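PDB 3I3L: alkylhalidase CmlS from Streptomyces venezuelae, which binds FAD, which is joined covalently to an aspartate, and acts as a flavin-dependent halogenase in chloramphenicol biosynthesis. Local coordinates for residues R23-G32 / L42-E53; F179-I190 / D308-F319. All blocks are in the same frame, centred on the assembly; numbering follows the deposited sequence.

Contact 1 (R23-G32 / L42-E53); sequences RSKVAIIGGG and LHKLGHDVTIYE. With FAD (flavin-adenine dinucleotide), chain B.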
loop_
_atom_site.group_PDB
_atom_site.type_symbol
_atom_site.label_atom_id
_atom_site.label_comp_id
_atom_site.label_asym_id
_atom_site.label_seq_id
_atom_site.Cartn_x
_atom_site.Cartn_y
_atom_site.Cartn_z
ATOM N N ARG A 23 11.666 27.981 -6.786
ATOM C CA ARG A 23 11.154 26.716 -7.275
ATOM C C ARG A 23 12.210 25.996 -8.121
ATOM O O ARG A 23 13.121 26.637 -8.657
ATOM C CB ARG A 23 9.875 26.927 -8.100
ATOM C CG ARG A 23 8.732 27.542 -7.298
ATOM C CD ARG A 23 8.240 26.583 -6.189
ATOM N NE ARG A 23 7.034 27.086 -5.505
ATOM C CZ ARG A 23 7.034 28.033 -4.592
ATOM N NH1 ARG A 23 8.209 28.574 -4.177
ATOM N NH2 ARG A 23 5.850 28.383 -4.063
ATOM N N SER A 24 12.051 24.673 -8.278
ATOM C CA SER A 24 13.038 23.809 -8.907
ATOM C C SER A 24 12.618 23.367 -10.285
ATOM O O SER A 24 11.454 23.241 -10.600
ATOM C CB SER A 24 13.274 22.544 -8.056
ATOM O OG SER A 24 13.962 22.867 -6.845
ATOM N N LYS A 25 13.620 23.146 -11.122
ATOM C CA LYS A 25 13.429 22.373 -12.336
ATOM C C LYS A 25 13.566 20.874 -12.019
ATOM O O LYS A 25 14.614 20.429 -11.487
ATOM C CB LYS A 25 14.501 22.765 -13.346
ATOM C CG LYS A 25 14.207 22.312 -14.763
ATOM C CD LYS A 25 15.092 23.100 -15.749
ATOM C CE LYS A 25 14.696 22.830 -17.203
ATOM N NZ LYS A 25 13.277 23.353 -17.502
ATOM N N VAL A 26 12.564 20.084 -12.393
ATOM C CA VAL A 26 12.574 18.674 -12.020
ATOM C C VAL A 26 12.327 17.775 -13.190
ATOM O O VAL A 26 11.297 17.908 -13.845
ATOM C CB VAL A 26 11.473 18.348 -10.949
ATOM C CG1 VAL A 26 11.624 16.910 -10.507
ATOM C CG2 VAL A 26 11.573 19.298 -9.767
ATOM N N ALA A 27 13.256 16.859 -13.446
ATOM C CA ALA A 27 13.076 15.818 -14.433
ATOM C C ALA A 27 12.411 14.593 -13.777
ATOM O O ALA A 27 12.734 14.226 -12.629
ATOM C CB ALA A 27 14.414 15.356 -15.001
ATOM N N ILE A 28 11.467 13.993 -14.510
ATOM C CA ILE A 28 10.786 12.844 -14.030
ATOM C C ILE A 28 10.908 11.752 -15.028
ATOM O O ILE A 28 10.452 11.881 -16.161
ATOM C CB ILE A 28 9.299 13.114 -13.743
ATOM C CG1 ILE A 28 9.138 14.053 -12.543
ATOM C CG2 ILE A 28 8.591 11.763 -13.351
ATOM C CD1 ILE A 28 7.553 14.413 -12.361
ATOM N N ILE A 29 11.507 10.651 -14.615
ATOM C CA ILE A 29 11.635 9.464 -15.491
ATOM C C ILE A 29 10.434 8.545 -15.333
ATOM O O ILE A 29 10.254 7.961 -14.259
ATOM C CB ILE A 29 12.902 8.635 -15.071
ATOM C CG1 ILE A 29 14.159 9.494 -15.129
ATOM C CG2 ILE A 29 13.096 7.392 -15.913
ATOM C CD1 ILE A 29 15.309 8.991 -14.188
ATOM N N GLY A 30 9.650 8.362 -16.409
ATOM C CA GLY A 30 8.490 7.505 -16.407
ATOM C C GLY A 30 7.176 8.264 -16.321
ATOM O O GLY A 30 7.020 9.158 -15.525
ATOM N N GLY A 31 6.213 7.905 -17.166
ATOM C CA GLY A 31 4.895 8.543 -17.101
ATOM C C GLY A 31 3.768 7.615 -16.672
ATOM O O GLY A 31 2.615 7.821 -17.078
ATOM N N GLY A 32 4.080 6.569 -15.880
ATOM C CA GLY A 32 3.011 5.742 -15.277
ATOM C C GLY A 32 2.421 6.556 -14.120
ATOM O O GLY A 32 2.742 7.720 -13.999
ATOM N N LEU A 42 3.938 18.311 -8.187
ATOM C CA LEU A 42 5.027 19.283 -8.285
ATOM C C LEU A 42 4.579 20.578 -9.034
ATOM O O LEU A 42 4.964 21.652 -8.666
ATOM C CB LEU A 42 6.218 18.695 -9.043
ATOM C CG LEU A 42 7.255 17.910 -8.264
ATOM C CD1 LEU A 42 8.106 17.016 -9.217
ATOM C CD2 LEU A 42 8.115 18.817 -7.342
ATOM N N HIS A 43 3.751 20.437 -10.066
ATOM C CA HIS A 43 3.183 21.588 -10.780
ATOM C C HIS A 43 2.254 22.421 -9.875
ATOM O O HIS A 43 2.412 23.632 -9.779
ATOM C CB HIS A 43 2.436 21.115 -12.008
ATOM C CG HIS A 43 1.551 22.158 -12.598
ATOM N ND1 HIS A 43 1.992 23.045 -13.578
ATOM C CD2 HIS A 43 0.242 22.441 -12.382
ATOM C CE1 HIS A 43 0.995 23.842 -13.908
ATOM N NE2 HIS A 43 -0.077 23.500 -13.200
ATOM N N LYS A 44 1.337 21.765 -9.165
ATOM C CA LYS A 44 0.453 22.440 -8.227
ATOM C C LYS A 44 1.301 23.139 -7.136
ATOM O O LYS A 44 0.891 24.184 -6.576
ATOM C CB LYS A 44 -0.480 21.398 -7.581
ATOM C CG LYS A 44 -1.462 21.909 -6.497
ATOM C CD LYS A 44 -2.380 20.772 -6.063
ATOM C CE LYS A 44 -3.353 21.177 -4.937
ATOM N NZ LYS A 44 -4.392 22.111 -5.482
ATOM N N LEU A 45 2.465 22.563 -6.799
ATOM C CA LEU A 45 3.329 23.199 -5.805
ATOM C C LEU A 45 4.220 24.314 -6.416
ATOM O O LEU A 45 5.018 24.927 -5.719
ATOM C CB LEU A 45 4.193 22.190 -5.051
ATOM C CG LEU A 45 3.448 21.151 -4.210
ATOM C CD1 LEU A 45 4.427 20.072 -3.734
ATOM C CD2 LEU A 45 2.733 21.824 -3.004
ATOM N N GLY A 46 4.069 24.536 -7.722
ATOM C CA GLY A 46 4.646 25.655 -8.404
ATOM C C GLY A 46 6.013 25.385 -9.011
ATOM O O GLY A 46 6.740 26.333 -9.288
ATOM N N HIS A 47 6.371 24.115 -9.222
ATOM C CA HIS A 47 7.663 23.777 -9.765
ATOM C C HIS A 47 7.585 23.512 -11.216
ATOM O O HIS A 47 6.508 23.402 -11.777
ATOM C CB HIS A 47 8.299 22.598 -8.975
ATOM C CG HIS A 47 8.471 22.900 -7.518
ATOM N ND1 HIS A 47 9.660 23.345 -6.983
ATOM C CD2 HIS A 47 7.595 22.845 -6.490
ATOM C CE1 HIS A 47 9.510 23.576 -5.686
ATOM N NE2 HIS A 47 8.269 23.273 -5.358
ATOM N N ASP A 48 8.750 23.364 -11.844
ATOM C CA ASP A 48 8.817 23.312 -13.296
ATOM C C ASP A 48 9.144 21.857 -13.777
ATOM O O ASP A 48 10.290 21.354 -13.604
ATOM C CB ASP A 48 9.891 24.322 -13.719
ATOM C CG ASP A 48 10.195 24.300 -15.215
ATOM O OD1 ASP A 48 9.424 23.735 -15.977
ATOM O OD2 ASP A 48 11.209 24.892 -15.625
ATOM N N VAL A 49 8.141 21.167 -14.335
ATOM C CA VAL A 49 8.240 19.707 -14.481
ATOM C C VAL A 49 8.451 19.267 -15.923
ATOM O O VAL A 49 7.767 19.745 -16.831
ATOM C CB VAL A 49 7.006 18.986 -13.885
ATOM C CG1 VAL A 49 7.121 17.519 -14.118
ATOM C CG2 VAL A 49 6.874 19.283 -12.366
ATOM N N THR A 50 9.365 18.320 -16.124
ATOM C CA THR A 50 9.430 17.585 -17.390
ATOM C C THR A 50 9.315 16.039 -17.194
ATOM O O THR A 50 10.023 15.481 -16.406
ATOM C CB THR A 50 10.679 18.003 -18.200
ATOM O OG1 THR A 50 10.580 19.420 -18.511
ATOM C CG2 THR A 50 10.767 17.217 -19.495
ATOM N N ILE A 51 8.435 15.378 -17.950
ATOM C CA ILE A 51 8.273 13.944 -17.847
ATOM C C ILE A 51 8.748 13.259 -19.115
ATOM O O ILE A 51 8.208 13.533 -20.209
ATOM C CB ILE A 51 6.789 13.553 -17.624
ATOM C CG1 ILE A 51 6.233 14.227 -16.354
ATOM C CG2 ILE A 51 6.688 12.061 -17.584
ATOM C CD1 ILE A 51 4.716 14.050 -16.145
ATOM N N TYR A 52 9.707 12.334 -18.959
ATOM C CA TYR A 52 10.245 11.512 -20.036
ATOM C C TYR A 52 9.724 10.076 -19.921
ATOM O O TYR A 52 10.014 9.400 -18.943
ATOM C CB TYR A 52 11.766 11.472 -19.947
ATOM C CG TYR A 52 12.421 12.841 -19.997
ATOM C CD1 TYR A 52 12.719 13.456 -21.232
ATOM C CD2 TYR A 52 12.737 13.517 -18.838
ATOM C CE1 TYR A 52 13.303 14.706 -21.313
ATOM C CE2 TYR A 52 13.317 14.793 -18.884
ATOM C CZ TYR A 52 13.593 15.377 -20.143
ATOM O OH TYR A 52 14.134 16.602 -20.231
ATOM N N GLU A 53 8.895 9.649 -20.888
ATOM C CA GLU A 53 8.322 8.321 -20.940
ATOM C C GLU A 53 8.838 7.597 -22.181
ATOM O O GLU A 53 8.732 8.131 -23.303
ATOM C CB GLU A 53 6.794 8.442 -20.966
ATOM C CG GLU A 53 6.035 7.161 -21.376
ATOM C CD GLU A 53 6.351 5.962 -20.484
ATOM O OE1 GLU A 53 6.166 6.084 -19.260
ATOM O OE2 GLU A 53 6.800 4.907 -20.992
HETATM P PA FAD B . 4.867 1.608 -13.939
HETATM O O1A FAD B . 5.692 0.424 -14.386
HETATM O O2A FAD B . 3.389 1.432 -13.950
HETATM O O5B FAD B . 5.272 2.882 -14.877
HETATM C C5B FAD B . 6.628 3.157 -15.164
HETATM C C4B FAD B . 6.800 3.798 -16.560
HETATM O O4B FAD B . 8.198 4.134 -16.714
HETATM C C3B FAD B . 6.454 2.856 -17.688
HETATM O O3B FAD B . 5.424 3.400 -18.457
HETATM C C2B FAD B . 7.742 2.744 -18.518
HETATM O O2B FAD B . 7.475 2.837 -19.882
HETATM C C1B FAD B . 8.574 3.931 -18.055
HETATM N N9A FAD B . 10.019 3.804 -18.092
HETATM C C8A FAD B . 10.772 2.756 -17.652
HETATM N N7A FAD B . 12.077 3.056 -17.835
HETATM C C5A FAD B . 12.171 4.249 -18.465
HETATM C C6A FAD B . 13.255 4.993 -18.894
HETATM N N6A FAD B . 14.491 4.564 -18.711
HETATM N N1A FAD B . 13.011 6.214 -19.461
HETATM C C2A FAD B . 11.735 6.686 -19.647
HETATM N N3A FAD B . 10.681 5.946 -19.208
HETATM C C4A FAD B . 10.888 4.745 -18.623
HETATM N N1 FAD B . -1.092 -2.740 -8.466
HETATM C C2 FAD B . -2.348 -2.358 -8.026
HETATM O O2 FAD B . -2.457 -1.252 -7.515
HETATM N N3 FAD B . -3.427 -3.195 -8.132
HETATM C C4 FAD B . -3.293 -4.441 -8.686
HETATM O O4 FAD B . -4.318 -5.188 -8.793
HETATM C C4X FAD B . -2.025 -4.850 -9.104
HETATM N N5 FAD B . -1.860 -6.081 -9.677
HETATM C C5X FAD B . -0.629 -6.432 -10.182
HETATM C C6 FAD B . -0.445 -7.696 -10.760
HETATM C C7 FAD B . 0.805 -8.072 -11.190
HETATM C C7M FAD B . 1.032 -9.418 -11.835
HETATM C C8 FAD B . 1.847 -7.156 -11.088
HETATM C C8M FAD B . 3.183 -7.476 -11.628
HETATM C C9 FAD B . 1.692 -5.908 -10.474
HETATM C C9A FAD B . 0.423 -5.569 -10.032
HETATM N N10 FAD B . 0.271 -4.324 -9.492
HETATM C C10 FAD B . -0.923 -3.976 -8.985
HETATM C "C1'" FAD B . 1.522 -3.543 -9.275
HETATM C "C2'" FAD B . 1.426 -2.207 -9.972
HETATM O "O2'" FAD B . 1.047 -2.436 -11.270
HETATM C "C3'" FAD B . 2.664 -1.353 -9.910
HETATM O "O3'" FAD B . 2.978 -1.086 -8.561
HETATM C "C4'" FAD B . 2.426 0.021 -10.622
HETATM O "O4'" FAD B . 2.282 -0.130 -12.008
HETATM C "C5'" FAD B . 3.633 0.923 -10.403
HETATM O "O5'" FAD B . 3.409 2.182 -10.969
HETATM P P FAD B . 4.706 2.970 -11.407
HETATM O O1P FAD B . 5.733 2.904 -10.298
HETATM O O2P FAD B . 4.310 4.336 -11.956
HETATM O O3P FAD B . 5.418 2.052 -12.534
HETATM O O HOH W 1 11.589 20.558 -16.320
#
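H47 meets R23 and S24. Its ND1 accepts S24 N at 3.0 Å, nearly straight (170°), while R23 lays CD over one ring face, 3.4 Å from the centroid, a CH-pi contact. NE2 is satisfied by D343 of helix 327-347. With an alanine in place of H47, the S24 amide and the D343 carboxylate would probably lose their mate, and the R23 methylene its ring face. R23 NE donates to L45 O at 3.0 Å, where G46 ends the helix in a Schellman motif. Between the parallel strands, backbone bonds run from D48 N on S24 O to G30 N on Y52 O. On the K25 face, K25 NZ salt-bridges D48 OD2 at 3.2 Å from above the carboxylate plane; the opposite face is apolar, with I28 CD1 on V49 CG1 and, tip to tip, on L42 CD1. At the far end, E53 OE1 accepts G31 N (2.8 Å) on its anti side and the FAD hydroxyl O3B, while OE2 takes S55 N; the OE2-O2B distance is doubtfully short. Strand 25-29, helix 33-44 and strand 48-52 form a beta-alpha-beta unit, G30 and G32 consistent with a Rossmann-type GxGxxG turn and E53 binding the adenosine ribose.

Contact 2 (F179-I190 / D308-F319); sequences FVIDAGGSGGPI and DRFFLCGDAACF. With FAD (flavin-adenine dinucleotide), chain B.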
loop_
_atom_site.group_PDB
_atom_site.type_symbol
_atom_site.label_atom_id
_atom_site.label_comp_id
_atom_site.label_asym_id
_atom_site.label_seq_id
_atom_site.Cartn_x
_atom_site.Cartn_y
_atom_site.Cartn_z
ATOM N N PHE A 179 16.446 18.566 -9.599
ATOM C CA PHE A 179 16.109 17.262 -9.010
ATOM C C PHE A 179 15.701 16.292 -10.076
ATOM O O PHE A 179 15.341 16.709 -11.226
ATOM C CB PHE A 179 15.017 17.366 -7.951
ATOM C CG PHE A 179 15.443 18.067 -6.726
ATOM C CD1 PHE A 179 15.953 17.371 -5.651
ATOM C CD2 PHE A 179 15.278 19.445 -6.607
ATOM C CE1 PHE A 179 16.352 18.023 -4.477
ATOM C CE2 PHE A 179 15.698 20.132 -5.418
ATOM C CZ PHE A 179 16.201 19.423 -4.358
ATOM N N VAL A 180 15.812 14.995 -9.738
ATOM C CA VAL A 180 15.259 13.959 -10.560
ATOM C C VAL A 180 14.387 13.028 -9.740
ATOM O O VAL A 180 14.719 12.708 -8.604
ATOM C CB VAL A 180 16.359 13.160 -11.318
ATOM C CG1 VAL A 180 17.359 12.492 -10.360
ATOM C CG2 VAL A 180 15.688 12.116 -12.263
ATOM N N ILE A 181 13.251 12.618 -10.300
ATOM C CA ILE A 181 12.457 11.561 -9.693
ATOM C C ILE A 181 12.548 10.342 -10.614
ATOM O O ILE A 181 12.159 10.424 -11.802
ATOM C CB ILE A 181 10.963 11.946 -9.522
ATOM C CG1 ILE A 181 10.788 12.943 -8.367
ATOM C CG2 ILE A 181 10.087 10.650 -9.292
ATOM C CD1 ILE A 181 9.427 13.531 -8.361
ATOM N N ASP A 182 13.011 9.216 -10.082
ATOM C CA ASP A 182 12.877 7.957 -10.865
ATOM C C ASP A 182 11.507 7.325 -10.594
ATOM O O ASP A 182 11.244 6.821 -9.507
ATOM C CB ASP A 182 13.986 6.971 -10.550
ATOM C CG ASP A 182 13.975 5.737 -11.463
ATOM O OD1 ASP A 182 13.026 5.580 -12.292
ATOM O OD2 ASP A 182 14.913 4.897 -11.314
ATOM N N ALA A 183 10.626 7.382 -11.591
ATOM C CA ALA A 183 9.325 6.742 -11.483
ATOM C C ALA A 183 9.253 5.783 -12.648
ATOM O O ALA A 183 8.195 5.608 -13.269
ATOM C CB ALA A 183 8.233 7.795 -11.562
ATOM N N GLY A 184 10.410 5.214 -12.975
ATOM C CA GLY A 184 10.536 4.352 -14.127
ATOM C C GLY A 184 10.074 2.917 -13.914
ATOM O O GLY A 184 10.325 2.036 -14.778
ATOM N N GLY A 185 9.406 2.634 -12.784
ATOM C CA GLY A 185 8.927 1.249 -12.586
ATOM C C GLY A 185 10.032 0.282 -12.250
ATOM O O GLY A 185 11.135 0.692 -11.934
ATOM N N SER A 186 9.732 -1.012 -12.232
ATOM C CA SER A 186 10.799 -2.010 -11.898
ATOM C C SER A 186 12.082 -1.833 -12.721
ATOM O O SER A 186 13.164 -2.080 -12.220
ATOM C CB SER A 186 10.281 -3.453 -12.081
ATOM O OG SER A 186 9.300 -3.736 -11.048
ATOM N N GLY A 187 11.957 -1.396 -13.965
ATOM C CA GLY A 187 13.123 -1.135 -14.788
ATOM C C GLY A 187 13.689 0.283 -14.714
ATOM O O GLY A 187 14.481 0.667 -15.595
ATOM N N GLY A 188 13.332 1.047 -13.668
ATOM C CA GLY A 188 13.873 2.390 -13.516
ATOM C C GLY A 188 15.407 2.365 -13.401
ATOM O O GLY A 188 15.978 1.455 -12.796
ATOM N N PRO A 189 16.079 3.371 -13.951
ATOM C CA PRO A 189 17.568 3.269 -14.040
ATOM C C PRO A 189 18.327 3.552 -12.747
ATOM O O PRO A 189 19.429 3.053 -12.587
ATOM C CB PRO A 189 17.952 4.294 -15.121
ATOM C CG PRO A 189 16.821 5.335 -15.023
ATOM C CD PRO A 189 15.537 4.557 -14.633
ATOM N N ILE A 190 17.758 4.313 -11.815
ATOM C CA ILE A 190 18.547 4.727 -10.665
ATOM C C ILE A 190 18.860 3.602 -9.695
ATOM O O ILE A 190 20.037 3.410 -9.299
ATOM C CB ILE A 190 17.965 5.992 -9.953
ATOM C CG1 ILE A 190 17.795 7.144 -10.960
ATOM C CG2 ILE A 190 18.845 6.376 -8.728
ATOM C CD1 ILE A 190 17.622 8.503 -10.343
ATOM N N ASP A 308 20.330 13.247 -1.623
ATOM C CA ASP A 308 20.894 14.289 -2.481
ATOM C C ASP A 308 19.836 14.939 -3.411
ATOM O O ASP A 308 18.880 15.554 -2.951
ATOM C CB ASP A 308 22.043 13.661 -3.276
ATOM C CG ASP A 308 23.150 13.090 -2.370
ATOM O OD1 ASP A 308 23.422 13.674 -1.300
ATOM O OD2 ASP A 308 23.762 12.056 -2.753
ATOM N N ARG A 309 19.985 14.746 -4.722
ATOM C CA ARG A 309 19.011 15.339 -5.631
ATOM C C ARG A 309 18.045 14.365 -6.317
ATOM O O ARG A 309 17.466 14.710 -7.348
ATOM C CB ARG A 309 19.734 16.197 -6.692
ATOM C CG ARG A 309 20.430 17.394 -6.100
ATOM C CD ARG A 309 21.299 18.209 -7.153
ATOM N NE ARG A 309 21.940 19.363 -6.472
ATOM C CZ ARG A 309 21.319 20.532 -6.233
ATOM N NH1 ARG A 309 20.070 20.714 -6.617
ATOM N NH2 ARG A 309 21.930 21.502 -5.560
ATOM N N PHE A 310 17.938 13.130 -5.819
ATOM C CA PHE A 310 17.002 12.170 -6.408
ATOM C C PHE A 310 16.024 11.559 -5.383
ATOM O O PHE A 310 16.349 11.434 -4.235
ATOM C CB PHE A 310 17.747 11.050 -7.128
ATOM C CG PHE A 310 18.393 10.021 -6.189
ATOM C CD1 PHE A 310 17.674 8.877 -5.777
ATOM C CD2 PHE A 310 19.706 10.172 -5.745
ATOM C CE1 PHE A 310 18.283 7.918 -4.941
ATOM C CE2 PHE A 310 20.307 9.226 -4.932
ATOM C CZ PHE A 310 19.597 8.097 -4.526
ATOM N N PHE A 311 14.854 11.176 -5.883
ATOM C CA PHE A 311 13.876 10.414 -5.176
ATOM C C PHE A 311 13.470 9.247 -6.093
ATOM O O PHE A 311 13.300 9.434 -7.281
ATOM C CB PHE A 311 12.617 11.273 -4.871
ATOM C CG PHE A 311 12.860 12.354 -3.836
ATOM C CD1 PHE A 311 12.425 12.196 -2.548
ATOM C CD2 PHE A 311 13.572 13.496 -4.166
ATOM C CE1 PHE A 311 12.694 13.095 -1.567
ATOM C CE2 PHE A 311 13.810 14.487 -3.173
ATOM C CZ PHE A 311 13.388 14.286 -1.897
ATOM N N LEU A 312 13.281 8.044 -5.509
ATOM C CA LEU A 312 12.648 6.936 -6.203
ATOM C C LEU A 312 11.192 6.830 -5.751
ATOM O O LEU A 312 10.913 6.892 -4.534
ATOM C CB LEU A 312 13.387 5.613 -5.886
ATOM C CG LEU A 312 14.927 5.624 -5.881
ATOM C CD1 LEU A 312 15.451 4.270 -5.505
ATOM C CD2 LEU A 312 15.562 6.096 -7.268
ATOM N N CYS A 313 10.256 6.659 -6.707
ATOM C CA CYS A 313 8.835 6.538 -6.384
ATOM C C CYS A 313 8.229 5.267 -7.038
ATOM O O CYS A 313 8.651 4.878 -8.131
ATOM C CB CYS A 313 8.045 7.764 -6.914
ATOM S SG CYS A 313 8.587 9.350 -6.256
ATOM N N GLY A 314 7.256 4.618 -6.377
ATOM C CA GLY A 314 6.594 3.470 -6.952
ATOM C C GLY A 314 7.532 2.282 -7.129
ATOM O O GLY A 314 8.438 2.132 -6.359
ATOM N N ASP A 315 7.311 1.462 -8.165
ATOM C CA ASP A 315 8.100 0.222 -8.323
ATOM C C ASP A 315 9.587 0.534 -8.458
ATOM O O ASP A 315 10.421 -0.320 -8.181
ATOM C CB ASP A 315 7.648 -0.589 -9.543
ATOM C CG ASP A 315 6.288 -1.239 -9.369
ATOM O OD1 ASP A 315 5.619 -1.080 -8.324
ATOM O OD2 ASP A 315 5.845 -1.853 -10.321
ATOM N N ALA A 316 9.937 1.765 -8.856
ATOM C CA ALA A 316 11.344 2.140 -8.954
ATOM C C ALA A 316 12.012 2.046 -7.583
ATOM O O ALA A 316 13.225 1.818 -7.487
ATOM C CB ALA A 316 11.522 3.608 -9.571
ATOM N N ALA A 317 11.220 2.250 -6.519
ATOM C CA ALA A 317 11.719 2.167 -5.124
ATOM C C ALA A 317 11.545 0.761 -4.551
ATOM O O ALA A 317 12.497 0.148 -4.085
ATOM C CB ALA A 317 10.965 3.187 -4.212
ATOM N N CYS A 318 10.310 0.253 -4.559
ATOM C CA CYS A 318 10.057 -1.031 -3.969
ATOM C C CYS A 318 8.853 -1.624 -4.592
ATOM O O CYS A 318 8.086 -0.893 -5.197
ATOM C CB CYS A 318 9.917 -0.928 -2.433
ATOM S SG CYS A 318 8.466 0.013 -1.869
ATOM N N PHE A 319 8.696 -2.956 -4.467
ATOM C CA PHE A 319 7.585 -3.712 -5.075
ATOM C C PHE A 319 6.994 -4.663 -4.022
ATOM O O PHE A 319 7.716 -5.362 -3.268
ATOM C CB PHE A 319 8.047 -4.545 -6.276
ATOM C CG PHE A 319 6.919 -5.255 -6.977
ATOM C CD1 PHE A 319 6.226 -4.613 -7.977
ATOM C CD2 PHE A 319 6.511 -6.533 -6.582
ATOM C CE1 PHE A 319 5.133 -5.204 -8.593
ATOM C CE2 PHE A 319 5.444 -7.169 -7.203
ATOM C CZ PHE A 319 4.752 -6.515 -8.229
HETATM P PA FAD B . 4.867 1.608 -13.939
HETATM O O1A FAD B . 5.692 0.424 -14.386
HETATM O O2A FAD B . 3.389 1.432 -13.950
HETATM O O5B FAD B . 5.272 2.882 -14.877
HETATM C C5B FAD B . 6.628 3.157 -15.164
HETATM C C4B FAD B . 6.800 3.798 -16.560
HETATM O O4B FAD B . 8.198 4.134 -16.714
HETATM C C3B FAD B . 6.454 2.856 -17.688
HETATM O O3B FAD B . 5.424 3.400 -18.457
HETATM C C2B FAD B . 7.742 2.744 -18.518
HETATM O O2B FAD B . 7.475 2.837 -19.882
HETATM C C1B FAD B . 8.574 3.931 -18.055
HETATM N N9A FAD B . 10.019 3.804 -18.092
HETATM C C8A FAD B . 10.772 2.756 -17.652
HETATM N N7A FAD B . 12.077 3.056 -17.835
HETATM C C5A FAD B . 12.171 4.249 -18.465
HETATM C C6A FAD B . 13.255 4.993 -18.894
HETATM N N6A FAD B . 14.491 4.564 -18.711
HETATM N N1A FAD B . 13.011 6.214 -19.461
HETATM C C2A FAD B . 11.735 6.686 -19.647
HETATM N N3A FAD B . 10.681 5.946 -19.208
HETATM C C4A FAD B . 10.888 4.745 -18.623
HETATM N N1 FAD B . -1.092 -2.740 -8.466
HETATM C C2 FAD B . -2.348 -2.358 -8.026
HETATM O O2 FAD B . -2.457 -1.252 -7.515
HETATM N N3 FAD B . -3.427 -3.195 -8.132
HETATM C C4 FAD B . -3.293 -4.441 -8.686
HETATM O O4 FAD B . -4.318 -5.188 -8.793
HETATM C C4X FAD B . -2.025 -4.850 -9.104
HETATM N N5 FAD B . -1.860 -6.081 -9.677
HETATM C C5X FAD B . -0.629 -6.432 -10.182
HETATM C C6 FAD B . -0.445 -7.696 -10.760
HETATM C C7 FAD B . 0.805 -8.072 -11.190
HETATM C C7M FAD B . 1.032 -9.418 -11.835
HETATM C C8 FAD B . 1.847 -7.156 -11.088
HETATM C C8M FAD B . 3.183 -7.476 -11.628
HETATM C C9 FAD B . 1.692 -5.908 -10.474
HETATM C C9A FAD B . 0.423 -5.569 -10.032
HETATM N N10 FAD B . 0.271 -4.324 -9.492
HETATM C C10 FAD B . -0.923 -3.976 -8.985
HETATM C "C1'" FAD B . 1.522 -3.543 -9.275
HETATM C "C2'" FAD B . 1.426 -2.207 -9.972
HETATM O "O2'" FAD B . 1.047 -2.436 -11.270
HETATM C "C3'" FAD B . 2.664 -1.353 -9.910
HETATM O "O3'" FAD B . 2.978 -1.086 -8.561
HETATM C "C4'" FAD B . 2.426 0.021 -10.622
HETATM O "O4'" FAD B . 2.282 -0.130 -12.008
HETATM C "C5'" FAD B . 3.633 0.923 -10.403
HETATM O "O5'" FAD B . 3.409 2.182 -10.969
HETATM P P FAD B . 4.706 2.970 -11.407
HETATM O O1P FAD B . 5.733 2.904 -10.298
HETATM O O2P FAD B . 4.310 4.336 -11.956
HETATM O O3P FAD B . 5.418 2.052 -12.534
HETATM O O HOH W 2 15.048 2.513 -9.615
HETATM O O HOH W 3 8.270 3.849 -10.380
HETATM O O HOH W 4 7.125 -1.367 -12.869
#
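D315 faces G185 and S186 with its CB, 3.4 Å from S186 N, and turns its carboxylate to the cofactor. OD1 accepts the ribityl hydroxyl O3' of FAD at 2.7 Å, and D315 N donates to the FAD phosphate oxygen O1P at 3.0 Å. Two waters extend this first shell. One takes the amides of G185 and A316 and donates to C313 O and FAD O1P; the other takes S186 N and donates to D315 OD2 and FAD O1A, so both segments hold the pyrophosphate through shared solvent. F319 brings its ring edge to flavin C9, with CZ at 3.8 Å, and lies beside D297, the residue bound covalently to FAD.

The second shell is centred on D182. With CG anti to the backbone N (chi1 -173°), its carboxylate spans the following loop: OD1 accepts G184 N at 2.7 Å in an Asx turn, and OD2 accepts I190 N, in the first turn of the helix that follows. A316 packs its methyl against D182 O.

Farther out, four backbone bonds, from V180 N on R309 O to C313 N on D182 O, align strands 179-182 and 310-312, whose axes lie 14° from parallel. I190 CG2 sits over one face of the F310 ring and 3.6 Å from L312 CD2, tying that helix to the strand. On the other side of the sheet, I181 CG2 meets C313 SG at 3.6 Å. Adjacent parallel strands whose C-terminal loops converge on the pyrophosphate and ribityl chain are characteristic of the FAD-binding domain of this flavoprotein family.

Contacts 1 and 2 lie in one mixed sheet, their centres about 13 Å apart, with strand order 144-146, 48-52, 25-29, 179-182, 310-312 and 306-307. Strands 25-29 and 179-182 are neighbours, joined by probable hydrogen bonds such as I181 N to A27 O (2.9 Å) and A183 N to I29 O (2.8 Å). Along the chain, contact 1 closes before contact 2 opens, and contact 2 brings together segments separated by 117 residues. Both reach FAD from loops following the parallel strands: contact 1 at the adenosine ribose, contact 2 at the pyrophosphate, ribityl chain and flavin edge. Together they line the cofactor from adenosine ribose to flavin edge, both within the FAD-binding part of the chain.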